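Local coordinates for protein Baccell_00875 (Bacteroides cellulosilyticus DSM 14838, PDB 5NO8) that probably acts as a polysaccharide lyase that removes the L-rhamnose caps attached to glucuronic acid in complex arabinogalactan proteins, at residues Y366-N371 with Y676-D681; P386-E391 with H598-R603; M398-V403 with Q680-V685; R343-F348 with G653-A658. All coordinates share one frame; numbering follows the deposited sequence.

Interaction 1: Y366-N371 with Y676-D681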
loop_
_atom_site.group_PDB
_atom_site.type_symbol
_atom_site.label_atom_id
_atom_site.label_comp_id
_atom_site.label_asym_id
_atom_site.label_seq_id
_atom_site.Cartn_x
_atom_site.Cartn_y
_atom_site.Cartn_z
ATOM N N TYR A 366 12.624 -7.048 22.125
ATOM C CA TYR A 366 13.033 -6.546 20.789
ATOM C C TYR A 366 12.341 -5.201 20.588
ATOM O O TYR A 366 11.109 -5.106 20.738
ATOM C CB TYR A 366 12.620 -7.512 19.696
ATOM C CG TYR A 366 13.232 -8.904 19.829
ATOM C CD1 TYR A 366 14.626 -9.083 19.832
ATOM C CD2 TYR A 366 12.433 -10.021 19.965
ATOM C CE1 TYR A 366 15.185 -10.344 19.976
ATOM C CE2 TYR A 366 12.987 -11.286 20.097
ATOM C CZ TYR A 366 14.358 -11.445 20.113
ATOM O OH TYR A 366 14.852 -12.734 20.259
ATOM N N MET A 367 13.124 -4.187 20.256
ATOM C CA MET A 367 12.680 -2.800 20.355
ATOM C C MET A 367 12.850 -2.011 19.065
ATOM O O MET A 367 13.603 -2.385 18.187
ATOM C CB MET A 367 13.415 -2.147 21.501
ATOM C CG MET A 367 12.917 -2.752 22.804
ATOM S SD MET A 367 13.699 -2.031 24.219
ATOM C CE MET A 367 13.078 -0.353 24.096
ATOM N N VAL A 368 12.115 -0.910 18.992
ATOM C CA VAL A 368 12.258 0.066 17.927
ATOM C C VAL A 368 13.679 0.546 17.883
ATOM O O VAL A 368 14.315 0.743 18.925
ATOM C CB VAL A 368 11.283 1.257 18.146
ATOM C CG1 VAL A 368 11.485 2.346 17.087
ATOM C CG2 VAL A 368 9.857 0.759 18.118
ATOM N N TYR A 369 14.196 0.756 16.671
ATOM C CA TYR A 369 15.576 1.152 16.488
ATOM C C TYR A 369 15.656 2.341 15.563
ATOM O O TYR A 369 14.959 2.373 14.540
ATOM C CB TYR A 369 16.365 -0.013 15.873
ATOM C CG TYR A 369 17.867 0.147 15.854
ATOM C CD1 TYR A 369 18.639 -0.229 16.953
ATOM C CD2 TYR A 369 18.531 0.622 14.727
ATOM C CE1 TYR A 369 20.015 -0.107 16.930
ATOM C CE2 TYR A 369 19.910 0.755 14.695
ATOM C CZ TYR A 369 20.645 0.385 15.808
ATOM O OH TYR A 369 22.002 0.483 15.791
ATOM N N ASP A 370 16.521 3.287 15.911
ATOM C CA ASP A 370 16.725 4.489 15.125
ATOM C C ASP A 370 17.932 4.296 14.246
ATOM O O ASP A 370 19.073 4.280 14.745
ATOM C CB ASP A 370 16.905 5.704 16.045
ATOM C CG ASP A 370 16.993 7.029 15.275
ATOM O OD1 ASP A 370 17.329 7.056 14.077
ATOM O OD2 ASP A 370 16.701 8.069 15.880
ATOM N N ASN A 371 17.695 4.143 12.944
ATOM C CA ASN A 371 18.797 3.886 11.999
ATOM C C ASN A 371 19.699 5.083 11.752
ATOM O O ASN A 371 20.843 4.889 11.373
ATOM C CB ASN A 371 18.279 3.346 10.671
ATOM C CG ASN A 371 17.638 1.977 10.827
ATOM O OD1 ASN A 371 16.583 1.713 10.280
ATOM N ND2 ASN A 371 18.279 1.118 11.579
ATOM N N TYR A 676 13.095 4.741 11.182
ATOM C CA TYR A 676 12.868 3.785 12.265
ATOM C C TYR A 676 12.662 2.394 11.705
ATOM O O TYR A 676 11.888 2.218 10.768
ATOM C CB TYR A 676 11.623 4.105 13.126
ATOM C CG TYR A 676 11.777 5.184 14.191
ATOM C CD1 TYR A 676 13.017 5.745 14.516
ATOM C CD2 TYR A 676 10.657 5.624 14.903
ATOM C CE1 TYR A 676 13.136 6.719 15.516
ATOM C CE2 TYR A 676 10.772 6.604 15.893
ATOM C CZ TYR A 676 12.005 7.150 16.178
ATOM O OH TYR A 676 12.144 8.130 17.140
ATOM N N ALA A 677 13.312 1.411 12.321
ATOM C CA ALA A 677 12.825 0.029 12.267
ATOM C C ALA A 677 11.878 -0.120 13.455
ATOM O O ALA A 677 12.276 0.057 14.620
ATOM C CB ALA A 677 13.959 -0.958 12.369
ATOM N N ASN A 678 10.622 -0.385 13.154
ATOM C CA ASN A 678 9.606 -0.493 14.155
ATOM C C ASN A 678 8.958 -1.862 14.045
ATOM O O ASN A 678 9.424 -2.811 14.690
ATOM C CB ASN A 678 8.654 0.730 14.028
ATOM C CG ASN A 678 7.641 0.789 15.137
ATOM O OD1 ASN A 678 7.258 -0.249 15.649
ATOM N ND2 ASN A 678 7.190 2.012 15.522
ATOM N N ASP A 679 7.935 -2.006 13.212
ATOM C CA ASP A 679 7.085 -3.183 13.178
ATOM C C ASP A 679 7.127 -4.018 11.874
ATOM O O ASP A 679 6.425 -5.013 11.742
ATOM C CB ASP A 679 5.613 -2.781 13.536
ATOM C CG ASP A 679 5.093 -1.530 12.802
ATOM O OD1 ASP A 679 5.874 -0.669 12.292
ATOM O OD2 ASP A 679 3.834 -1.417 12.729
ATOM N N GLN A 680 7.959 -3.604 10.925
ATOM C CA GLN A 680 8.004 -4.177 9.578
ATOM C C GLN A 680 8.469 -5.620 9.497
ATOM O O GLN A 680 8.303 -6.228 8.447
ATOM C CB GLN A 680 8.882 -3.335 8.615
ATOM C CG GLN A 680 10.389 -3.405 8.884
ATOM C CD GLN A 680 10.772 -2.930 10.261
ATOM O OE1 GLN A 680 11.507 -3.623 11.049
ATOM N NE2 GLN A 680 10.305 -1.751 10.585
ATOM N N ASP A 681 9.008 -6.178 10.570
ATOM C CA ASP A 681 9.521 -7.553 10.489
ATOM C C ASP A 681 8.417 -8.582 10.280
ATOM O O ASP A 681 8.677 -9.676 9.791
ATOM C CB ASP A 681 10.435 -7.840 11.662
ATOM C CG ASP A 681 11.675 -6.980 11.601
ATOM O OD1 ASP A 681 12.328 -6.960 10.528
ATOM O OD2 ASP A 681 11.986 -6.270 12.569
#
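Backbone bonds define this contact, where strand 369-370 pairs with the end of strand 672-677 in the middle of a four-stranded antiparallel sheet. Tyr369 and Ala677 form a hydrogen-bonded pair: Tyr369 N reaches Ala677 O at 2.9 Å, nearly straight at 165°, and Ala677 N returns to Tyr369 O at 2.9 Å, more bent at 147°, both donors in the carbonyl planes. Weaker CA-H...O contacts flank them, with Val368 CA 3.3 Å from Ala677 O and Tyr676 CA 3.4 Å from Tyr369 O. Among the side chains, Val368 CG1 makes a CH-pi contact over one face of Tyr676, 4.3 Å from the ring centroid, while Val368 CG2 leans on Asn678 CG at 3.7 Å. At the Tyr676 edge sits Asp370, its carboxylate turned 75° from the ring and its OD2 salt-bridged to Lys602. An alanine at Tyr676 removes the ring under Val368 CG1 and would probably loosen the packing beside the Asp370 carboxylate. Asn678 OD1 accepts from Arg395 NH1, and ND2 donates to Asp388 O and Phe600 O. Main-chain polarity thus sets the pairing, while the polar ends of Asp370 and Asn678 are satisfied by residues beyond the two segments.

Interaction 2: P386-E391 with H598-R603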
loop_
_atom_site.group_PDB
_atom_site.type_symbol
_atom_site.label_atom_id
_atom_site.label_comp_id
_atom_site.label_asym_id
_atom_site.label_seq_id
_atom_site.Cartn_x
_atom_site.Cartn_y
_atom_site.Cartn_z
ATOM N N PRO A 386 3.285 7.781 21.670
ATOM C CA PRO A 386 4.224 6.898 22.382
ATOM C C PRO A 386 3.899 5.402 22.321
ATOM O O PRO A 386 4.815 4.590 22.161
ATOM C CB PRO A 386 4.137 7.394 23.826
ATOM C CG PRO A 386 3.853 8.850 23.687
ATOM C CD PRO A 386 2.971 8.984 22.475
ATOM N N VAL A 387 2.620 5.044 22.441
ATOM C CA VAL A 387 2.222 3.631 22.532
ATOM C C VAL A 387 2.629 2.836 21.265
ATOM O O VAL A 387 2.919 1.640 21.340
ATOM C CB VAL A 387 0.712 3.483 22.863
ATOM C CG1 VAL A 387 -0.174 3.901 21.690
ATOM C CG2 VAL A 387 0.380 2.065 23.309
ATOM N N ASP A 388 2.694 3.511 20.121
ATOM C CA ASP A 388 3.086 2.853 18.875
ATOM C C ASP A 388 4.607 2.742 18.672
ATOM O O ASP A 388 5.048 2.220 17.640
ATOM C CB ASP A 388 2.400 3.507 17.672
ATOM C CG ASP A 388 0.894 3.216 17.616
ATOM O OD1 ASP A 388 0.482 2.055 17.840
ATOM O OD2 ASP A 388 0.116 4.166 17.357
ATOM N N ARG A 389 5.396 3.197 19.647
ATOM C CA ARG A 389 6.848 3.056 19.621
ATOM C C ARG A 389 7.332 2.343 20.893
ATOM O O ARG A 389 8.498 2.483 21.289
ATOM C CB ARG A 389 7.503 4.433 19.471
ATOM C CG ARG A 389 7.133 5.147 18.169
ATOM C CD ARG A 389 7.246 6.670 18.256
ATOM N NE ARG A 389 6.923 7.259 16.955
ATOM C CZ ARG A 389 5.693 7.427 16.465
ATOM N NH1 ARG A 389 4.611 7.093 17.188
ATOM N NH2 ARG A 389 5.532 7.944 15.234
ATOM N N ASP A 390 6.445 1.551 21.497
ATOM C CA ASP A 390 6.751 0.918 22.766
ATOM C C ASP A 390 7.310 -0.489 22.547
ATOM O O ASP A 390 7.567 -0.894 21.409
ATOM C CB ASP A 390 5.535 1.015 23.741
ATOM C CG ASP A 390 4.393 0.038 23.448
ATOM O OD1 ASP A 390 4.431 -0.847 22.552
ATOM O OD2 ASP A 390 3.366 0.185 24.160
ATOM N N GLU A 391 7.502 -1.211 23.643
ATOM C CA GLU A 391 8.265 -2.456 23.682
ATOM C C GLU A 391 7.437 -3.730 23.462
ATOM O O GLU A 391 7.961 -4.847 23.597
ATOM C CB GLU A 391 9.048 -2.511 25.022
ATOM C CG GLU A 391 8.182 -2.533 26.279
ATOM C CD GLU A 391 7.914 -1.162 26.893
ATOM O OE1 GLU A 391 7.788 -0.145 26.148
ATOM O OE2 GLU A 391 7.799 -1.107 28.150
ATOM N N HIS A 598 2.833 8.008 9.968
ATOM C CA HIS A 598 2.519 8.933 11.043
ATOM C C HIS A 598 2.637 8.251 12.415
ATOM O O HIS A 598 3.332 8.739 13.305
ATOM C CB HIS A 598 1.108 9.522 10.914
ATOM C CG HIS A 598 0.802 10.506 11.999
ATOM N ND1 HIS A 598 1.334 11.780 12.017
ATOM C CD2 HIS A 598 0.102 10.373 13.155
ATOM C CE1 HIS A 598 0.944 12.401 13.122
ATOM N NE2 HIS A 598 0.193 11.568 13.827
ATOM N N TRP A 599 1.937 7.141 12.562
ATOM C CA TRP A 599 1.781 6.480 13.873
ATOM C C TRP A 599 3.035 5.723 14.305
ATOM O O TRP A 599 3.280 5.588 15.496
ATOM C CB TRP A 599 0.591 5.523 13.858
ATOM C CG TRP A 599 -0.683 6.181 13.463
ATOM C CD1 TRP A 599 -1.365 6.019 12.283
ATOM C CD2 TRP A 599 -1.432 7.119 14.240
ATOM N NE1 TRP A 599 -2.484 6.814 12.275
ATOM C CE2 TRP A 599 -2.561 7.492 13.464
ATOM C CE3 TRP A 599 -1.263 7.680 15.520
ATOM C CZ2 TRP A 599 -3.523 8.417 13.924
ATOM C CZ3 TRP A 599 -2.221 8.605 15.983
ATOM C CH2 TRP A 599 -3.335 8.965 15.177
ATOM N N PHE A 600 3.809 5.224 13.341
ATOM C CA PHE A 600 4.964 4.350 13.627
ATOM C C PHE A 600 6.339 4.912 13.284
ATOM O O PHE A 600 7.339 4.473 13.847
ATOM C CB PHE A 600 4.739 3.008 12.936
ATOM C CG PHE A 600 3.562 2.262 13.481
ATOM C CD1 PHE A 600 2.287 2.477 12.986
ATOM C CD2 PHE A 600 3.718 1.373 14.542
ATOM C CE1 PHE A 600 1.198 1.804 13.510
ATOM C CE2 PHE A 600 2.633 0.701 15.063
ATOM C CZ PHE A 600 1.367 0.929 14.562
ATOM N N GLY A 601 6.409 5.903 12.399
ATOM C CA GLY A 601 7.687 6.367 11.874
ATOM C C GLY A 601 8.293 7.501 12.656
ATOM O O GLY A 601 7.584 8.224 13.384
ATOM N N LYS A 602 9.595 7.682 12.484
ATOM C CA LYS A 602 10.294 8.842 13.005
ATOM C C LYS A 602 9.801 10.165 12.403
ATOM O O LYS A 602 9.713 11.172 13.110
ATOM C CB LYS A 602 11.795 8.754 12.726
ATOM C CG LYS A 602 12.580 9.800 13.515
ATOM C CD LYS A 602 14.070 9.572 13.393
ATOM C CE LYS A 602 14.866 10.436 14.352
ATOM N NZ LYS A 602 16.304 10.418 13.963
ATOM N N ARG A 603 9.523 10.170 11.100
ATOM C CA ARG A 603 9.161 11.415 10.395
ATOM C C ARG A 603 7.690 11.804 10.559
ATOM O O ARG A 603 7.297 12.915 10.142
ATOM C CB ARG A 603 9.486 11.286 8.916
ATOM C CG ARG A 603 10.963 11.091 8.613
ATOM C CD ARG A 603 11.833 12.284 8.945
ATOM N NE ARG A 603 13.222 11.952 8.603
ATOM C CZ ARG A 603 13.730 11.909 7.363
ATOM N NH1 ARG A 603 12.990 12.229 6.288
ATOM N NH2 ARG A 603 15.005 11.566 7.197
#
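The guanidinium of Arg389 meets two carbonyl oxygens, His598 O and Gly601 O, at its edge and in its plane, while Phe600 CA lies over one face, 3.9 Å above it and toward the rim. The Phe600 ring in turn carries Asp388 CB over one face, a CH-pi contact at 4.1 Å from the centroid, and the indole of Trp599 has His598 CD2 above its centre. Arg389 NH2 donates twice, to Gly601 O at 2.8 Å (162°) and to His598 O at 3.0 Å (150°); in both bonds the nitrogen stands above the carbonyl plane. Arg389 NH1 lies 2.6 Å from Trp599 O. An extended chain from CG to NE carries the group to this cluster of carbonyls, where its positive charge would probably be favoured by the C-terminal end of the helix. Asp388 also wedges in by its CB, 3.1 Å from Trp599 O, and its carboxylate is taken up by Asn385 and by a salt bridge to Arg445. A glycerol, probably from the crystallisation liquor, lies about 4 Å from the Phe600 side chain. The contact thus fixes the loop between strand 375-376 and helix 396-409 to the end of the short helix 596-600, and Arg389 also touches Tyr676 of strand 672-677.

Interaction 3: M398-V403 with Q680-V685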
loop_
_atom_site.group_PDB
_atom_site.type_symbol
_atom_site.label_atom_id
_atom_site.label_comp_id
_atom_site.label_asym_id
_atom_site.label_seq_id
_atom_site.Cartn_x
_atom_site.Cartn_y
_atom_site.Cartn_z
ATOM N N MET A 398 9.088 -9.273 15.645
ATOM C CA MET A 398 10.534 -9.600 15.719
ATOM C C MET A 398 10.774 -10.956 16.379
ATOM O O MET A 398 11.594 -11.753 15.891
ATOM C CB MET A 398 11.316 -8.506 16.398
ATOM C CG MET A 398 11.465 -7.294 15.472
ATOM S SD MET A 398 12.447 -5.986 16.118
ATOM C CE MET A 398 11.191 -5.107 17.061
ATOM N N GLY A 399 10.012 -11.272 17.430
ATOM C CA GLY A 399 10.116 -12.610 18.017
ATOM C C GLY A 399 9.596 -13.701 17.106
ATOM O O GLY A 399 10.191 -14.775 16.986
ATOM N N VAL A 400 8.480 -13.461 16.437
ATOM C CA VAL A 400 7.901 -14.468 15.578
ATOM C C VAL A 400 8.862 -14.723 14.392
ATOM O O VAL A 400 9.091 -15.874 13.993
ATOM C CB VAL A 400 6.488 -14.082 15.119
ATOM C CG1 VAL A 400 5.916 -15.113 14.171
ATOM C CG2 VAL A 400 5.569 -13.914 16.339
ATOM N N LEU A 401 9.450 -13.652 13.862
ATOM C CA LEU A 401 10.421 -13.825 12.793
ATOM C C LEU A 401 11.622 -14.671 13.272
ATOM O O LEU A 401 12.044 -15.615 12.563
ATOM C CB LEU A 401 10.965 -12.486 12.307
ATOM C CG LEU A 401 12.088 -12.583 11.271
ATOM C CD1 LEU A 401 11.651 -13.395 10.066
ATOM C CD2 LEU A 401 12.538 -11.191 10.862
ATOM N N LEU A 402 12.201 -14.300 14.416
ATOM C CA LEU A 402 13.374 -15.048 14.903
ATOM C C LEU A 402 13.079 -16.529 15.150
ATOM O O LEU A 402 13.945 -17.366 14.868
ATOM C CB LEU A 402 14.036 -14.404 16.092
ATOM C CG LEU A 402 15.127 -13.383 15.777
ATOM C CD1 LEU A 402 14.697 -12.263 14.839
ATOM C CD2 LEU A 402 15.703 -12.821 17.058
ATOM N N VAL A 403 11.868 -16.859 15.612
ATOM C CA VAL A 403 11.466 -18.276 15.704
ATOM C C VAL A 403 11.467 -18.956 14.343
ATOM O O VAL A 403 11.997 -20.056 14.200
ATOM C CB VAL A 403 10.054 -18.488 16.308
ATOM C CG1 VAL A 403 9.703 -19.972 16.282
ATOM C CG2 VAL A 403 9.995 -17.953 17.709
ATOM N N GLN A 680 7.959 -3.604 10.925
ATOM C CA GLN A 680 8.004 -4.177 9.578
ATOM C C GLN A 680 8.469 -5.620 9.497
ATOM O O GLN A 680 8.303 -6.228 8.447
ATOM C CB GLN A 680 8.882 -3.335 8.615
ATOM C CG GLN A 680 10.389 -3.405 8.884
ATOM C CD GLN A 680 10.772 -2.930 10.261
ATOM O OE1 GLN A 680 11.507 -3.623 11.049
ATOM N NE2 GLN A 680 10.305 -1.751 10.585
ATOM N N ASP A 681 9.008 -6.178 10.570
ATOM C CA ASP A 681 9.521 -7.553 10.489
ATOM C C ASP A 681 8.417 -8.582 10.280
ATOM O O ASP A 681 8.677 -9.676 9.791
ATOM C CB ASP A 681 10.435 -7.840 11.662
ATOM C CG ASP A 681 11.675 -6.980 11.601
ATOM O OD1 ASP A 681 12.328 -6.960 10.528
ATOM O OD2 ASP A 681 11.986 -6.270 12.569
ATOM N N TRP A 682 7.159 -8.216 10.558
ATOM C CA TRP A 682 6.036 -9.018 10.076
ATOM C C TRP A 682 6.059 -9.337 8.572
ATOM O O TRP A 682 5.548 -10.364 8.144
ATOM C CB TRP A 682 4.672 -8.360 10.425
ATOM C CG TRP A 682 4.356 -8.380 11.870
ATOM C CD1 TRP A 682 4.391 -7.334 12.724
ATOM C CD2 TRP A 682 3.957 -9.521 12.644
ATOM N NE1 TRP A 682 4.031 -7.735 13.992
ATOM C CE2 TRP A 682 3.775 -9.077 13.973
ATOM C CE3 TRP A 682 3.775 -10.872 12.351
ATOM C CZ2 TRP A 682 3.401 -9.950 15.018
ATOM C CZ3 TRP A 682 3.406 -11.749 13.396
ATOM C CH2 TRP A 682 3.203 -11.259 14.707
ATOM N N ALA A 683 6.624 -8.453 7.745
ATOM C CA ALA A 683 6.695 -8.777 6.330
ATOM C C ALA A 683 7.498 -10.053 6.098
ATOM O O ALA A 683 7.152 -10.830 5.217
ATOM C CB ALA A 683 7.245 -7.614 5.523
ATOM N N LEU A 684 8.543 -10.272 6.884
ATOM C CA LEU A 684 9.356 -11.484 6.736
ATOM C C LEU A 684 8.681 -12.689 7.397
ATOM O O LEU A 684 8.803 -13.808 6.925
ATOM C CB LEU A 684 10.761 -11.260 7.264
ATOM C CG LEU A 684 11.613 -10.264 6.478
ATOM C CD1 LEU A 684 12.980 -10.142 7.144
ATOM C CD2 LEU A 684 11.718 -10.642 5.009
ATOM N N VAL A 685 7.923 -12.447 8.461
ATOM C CA VAL A 685 7.063 -13.503 9.004
ATOM C C VAL A 685 6.150 -14.064 7.928
ATOM O O VAL A 685 6.014 -15.282 7.771
ATOM C CB VAL A 685 6.234 -12.993 10.213
ATOM C CG1 VAL A 685 5.187 -14.029 10.649
ATOM C CG2 VAL A 685 7.128 -12.594 11.373
#
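Apolar contacts carry nearly all of this meeting between helix 396-409 and the first turn of the C-terminal helix 682-692. Leu401 lies at its centre, with CG anti to the backbone N (chi1 175°) so that both methyls lie against Leu684: Leu401 CD1 is 3.6 Å from Leu684 CB, and Leu401 CD2 is 3.9 Å from Leu684 CD1. Val685 CG2 closes on the main chain of the same residue, 3.6 Å from Leu401 N. One residue earlier, Val400 splits its branches: CG1 meets Val685 CG1 at 3.8 Å, the two side chains crossing at about a right angle, while CG2 approaches Trp682 CH2 at 3.9 Å. An alanine in place of Leu401 removes both methyls that touch Leu684 and would probably leave the helices less firmly packed here.

The polar element is Asp681, near the start of helix 682-692. Asp681 OD2 lies 3.1 Å from Met398 CG and 3.6 Å from Met398 SD, a carboxylate set against a thioether chain. OD1 forms a salt bridge with Arg345, and the Asp681 carbonyl accepts from both Leu684 N and Val685 N. Trp682 sends NE1 to Glu394 O. With no hydrogen bond joining the two segments and methyl meeting methyl across them, the helices are held chiefly by the close fit of aliphatic branches, while the carboxylate of Asp681, the charged side chain of these two segments, is probably stabilised by its salt bridge to Arg345 on a third helix.

Interaction 4: R343-F348 with G653-A658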
loop_
_atom_site.group_PDB
_atom_site.type_symbol
_atom_site.label_atom_id
_atom_site.label_comp_id
_atom_site.label_asym_id
_atom_site.label_seq_id
_atom_site.Cartn_x
_atom_site.Cartn_y
_atom_site.Cartn_z
ATOM N N ARG A 343 18.906 -13.477 6.729
ATOM C CA ARG A 343 19.915 -13.796 7.723
ATOM C C ARG A 343 20.489 -12.536 8.329
ATOM O O ARG A 343 20.594 -12.436 9.545
ATOM C CB ARG A 343 21.060 -14.593 7.092
ATOM C CG ARG A 343 22.128 -14.986 8.098
ATOM C CD ARG A 343 23.423 -15.300 7.422
ATOM N NE ARG A 343 24.233 -14.098 7.362
ATOM C CZ ARG A 343 24.797 -13.590 6.280
ATOM N NH1 ARG A 343 24.672 -14.155 5.069
ATOM N NH2 ARG A 343 25.507 -12.485 6.420
ATOM N N LYS A 344 20.810 -11.557 7.486
ATOM C CA LYS A 344 21.386 -10.322 7.982
ATOM C C LYS A 344 20.382 -9.561 8.853
ATOM O O LYS A 344 20.767 -8.986 9.854
ATOM C CB LYS A 344 21.886 -9.457 6.841
ATOM C CG LYS A 344 23.174 -10.032 6.233
ATOM C CD LYS A 344 23.796 -9.117 5.212
ATOM C CE LYS A 344 23.041 -9.104 3.900
ATOM N NZ LYS A 344 23.898 -8.434 2.870
ATOM N N ARG A 345 19.121 -9.562 8.459
ATOM C CA ARG A 345 18.098 -8.865 9.236
ATOM C C ARG A 345 17.932 -9.503 10.623
ATOM O O ARG A 345 17.890 -8.821 11.634
ATOM C CB ARG A 345 16.746 -8.872 8.517
ATOM C CG ARG A 345 15.602 -8.235 9.308
ATOM C CD ARG A 345 15.963 -6.819 9.692
ATOM N NE ARG A 345 15.016 -6.218 10.612
ATOM C CZ ARG A 345 15.324 -5.243 11.445
ATOM N NH1 ARG A 345 16.540 -4.681 11.481
ATOM N NH2 ARG A 345 14.384 -4.816 12.268
ATOM N N VAL A 346 17.837 -10.822 10.629
ATOM C CA VAL A 346 17.698 -11.561 11.873
ATOM C C VAL A 346 18.871 -11.284 12.806
ATOM O O VAL A 346 18.663 -11.037 13.979
ATOM C CB VAL A 346 17.472 -13.052 11.559
ATOM C CG1 VAL A 346 17.724 -13.954 12.748
ATOM C CG2 VAL A 346 16.054 -13.228 11.025
ATOM N N ASP A 347 20.104 -11.342 12.281
ATOM C CA ASP A 347 21.290 -11.037 13.081
ATOM C C ASP A 347 21.289 -9.617 13.607
ATOM O O ASP A 347 21.689 -9.390 14.724
ATOM C CB ASP A 347 22.577 -11.302 12.305
ATOM C CG ASP A 347 22.824 -12.807 12.055
ATOM O OD1 ASP A 347 22.246 -13.675 12.759
ATOM O OD2 ASP A 347 23.634 -13.123 11.147
ATOM N N PHE A 348 20.804 -8.664 12.808
ATOM C CA PHE A 348 20.685 -7.277 13.262
ATOM C C PHE A 348 19.695 -7.144 14.418
ATOM O O PHE A 348 19.975 -6.418 15.385
ATOM C CB PHE A 348 20.281 -6.351 12.110
ATOM C CG PHE A 348 20.537 -4.901 12.390
ATOM C CD1 PHE A 348 19.608 -4.149 13.107
ATOM C CD2 PHE A 348 21.672 -4.265 11.919
ATOM C CE1 PHE A 348 19.833 -2.816 13.398
ATOM C CE2 PHE A 348 21.899 -2.915 12.197
ATOM C CZ PHE A 348 20.989 -2.193 12.946
ATOM N N GLY A 653 21.407 -5.252 7.191
ATOM C CA GLY A 653 20.535 -5.796 8.208
ATOM C C GLY A 653 19.547 -4.809 8.783
ATOM O O GLY A 653 18.696 -5.209 9.551
ATOM N N LYS A 654 19.678 -3.522 8.443
ATOM C CA LYS A 654 18.729 -2.503 8.911
ATOM C C LYS A 654 17.400 -2.697 8.169
ATOM O O LYS A 654 17.325 -3.384 7.136
ATOM C CB LYS A 654 19.281 -1.098 8.687
ATOM C CG LYS A 654 20.393 -0.743 9.655
ATOM C CD LYS A 654 21.017 0.620 9.340
ATOM C CE LYS A 654 21.961 1.087 10.446
ATOM N NZ LYS A 654 22.477 2.456 10.178
ATOM N N ALA A 655 16.342 -2.088 8.699
ATOM C CA ALA A 655 15.045 -2.179 8.087
ATOM C C ALA A 655 14.292 -0.864 8.296
ATOM O O ALA A 655 14.665 -0.062 9.160
ATOM C CB ALA A 655 14.257 -3.324 8.665
ATOM N N SER A 656 13.242 -0.691 7.516
ATOM C CA SER A 656 12.403 0.514 7.614
ATOM C C SER A 656 10.932 0.169 7.830
ATOM O O SER A 656 10.397 -0.722 7.182
ATOM C CB SER A 656 12.559 1.356 6.347
ATOM O OG SER A 656 11.627 2.429 6.358
ATOM N N CYS A 657 10.266 0.962 8.674
ATOM C CA CYS A 657 8.847 0.755 8.965
ATOM C C CYS A 657 7.889 1.195 7.868
ATOM O O CYS A 657 6.731 0.801 7.913
ATOM C CB CYS A 657 8.457 1.410 10.300
ATOM S SG CYS A 657 8.495 3.191 10.288
ATOM N N ALA A 658 8.353 1.982 6.888
ATOM C CA ALA A 658 7.488 2.434 5.787
ATOM C C ALA A 658 8.280 3.170 4.707
ATOM O O ALA A 658 9.205 3.903 5.026
ATOM C CB ALA A 658 6.420 3.387 6.325
#
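Helix 338-352, the first helix after the sheet formed by residues 259-335, packs here on the loop that leads into strand 659-660. The backbones come close, Arg345 CA lying 4.1 Å from Gly653 CA. Gly653 makes this possible: its phi of 92° is on the left-handed side, and a CB there would run into Lys344 O and Phe348 CB as well as the preceding carbonyl.

Arg345 binds the loop through its guanidinium. Bent at chi2 (56°), its chain brings Arg345 NH1 to Gly653 O at 2.9 Å, almost straight at 167°, with the donor in the carbonyl plane and the acceptor in the guanidinium plane. The methyl of Ala655 then sits over the centre of one face, its CB 3.5 Å from Arg345 CZ. NE of the same group forms a salt bridge with Asp681 and NH1 also bonds Gln353 OE1, so its rotation is well fixed.

Phe348 lies one turn on. Phe348 CB is 3.2 Å from Gly653 O, Phe348 CZ is 3.6 Å from Lys654 CG, and Lys654 N stands over one ring face near the rim. Lys654 carries its charge away to Asp374 and to Asn371 O, while Tyr369 meets the Phe348 ring edge-to-face. An arginine from the helix thus grips a loop carbonyl in plane, with an alanine methyl lying over its flat face, and a glycine of positive phi lets the loop lie against helix 338-352, which precedes the run of helices from 396 to 644, a succession consistent with an (alpha/alpha) toroid.

From the N terminus, residues 343-348 close on 653-658, a loop of about 300 residues (interaction 4). Residues 366-371 follow and pair with 676-681, so interaction 1 crosses interaction 4. Residues 386-391 meet 598-603 inside both loops, making interaction 2 nested. Residues 398-403 lie within that inner loop but close only at 680-685, so interaction 3 crosses interactions 2 and 4 and ends on the same stretch as interaction 1, sharing Gln680 and Asp681. Together they tie helices 338-352, 396-409 and 682-692 to the small sheet containing strands 369-370 and 672-677, and interaction 2 ties the loop before helix 396-409 to the end of helix 596-600. Asp681 links interactions 1, 3 and 4, and Asn678 links interactions 1 and 2.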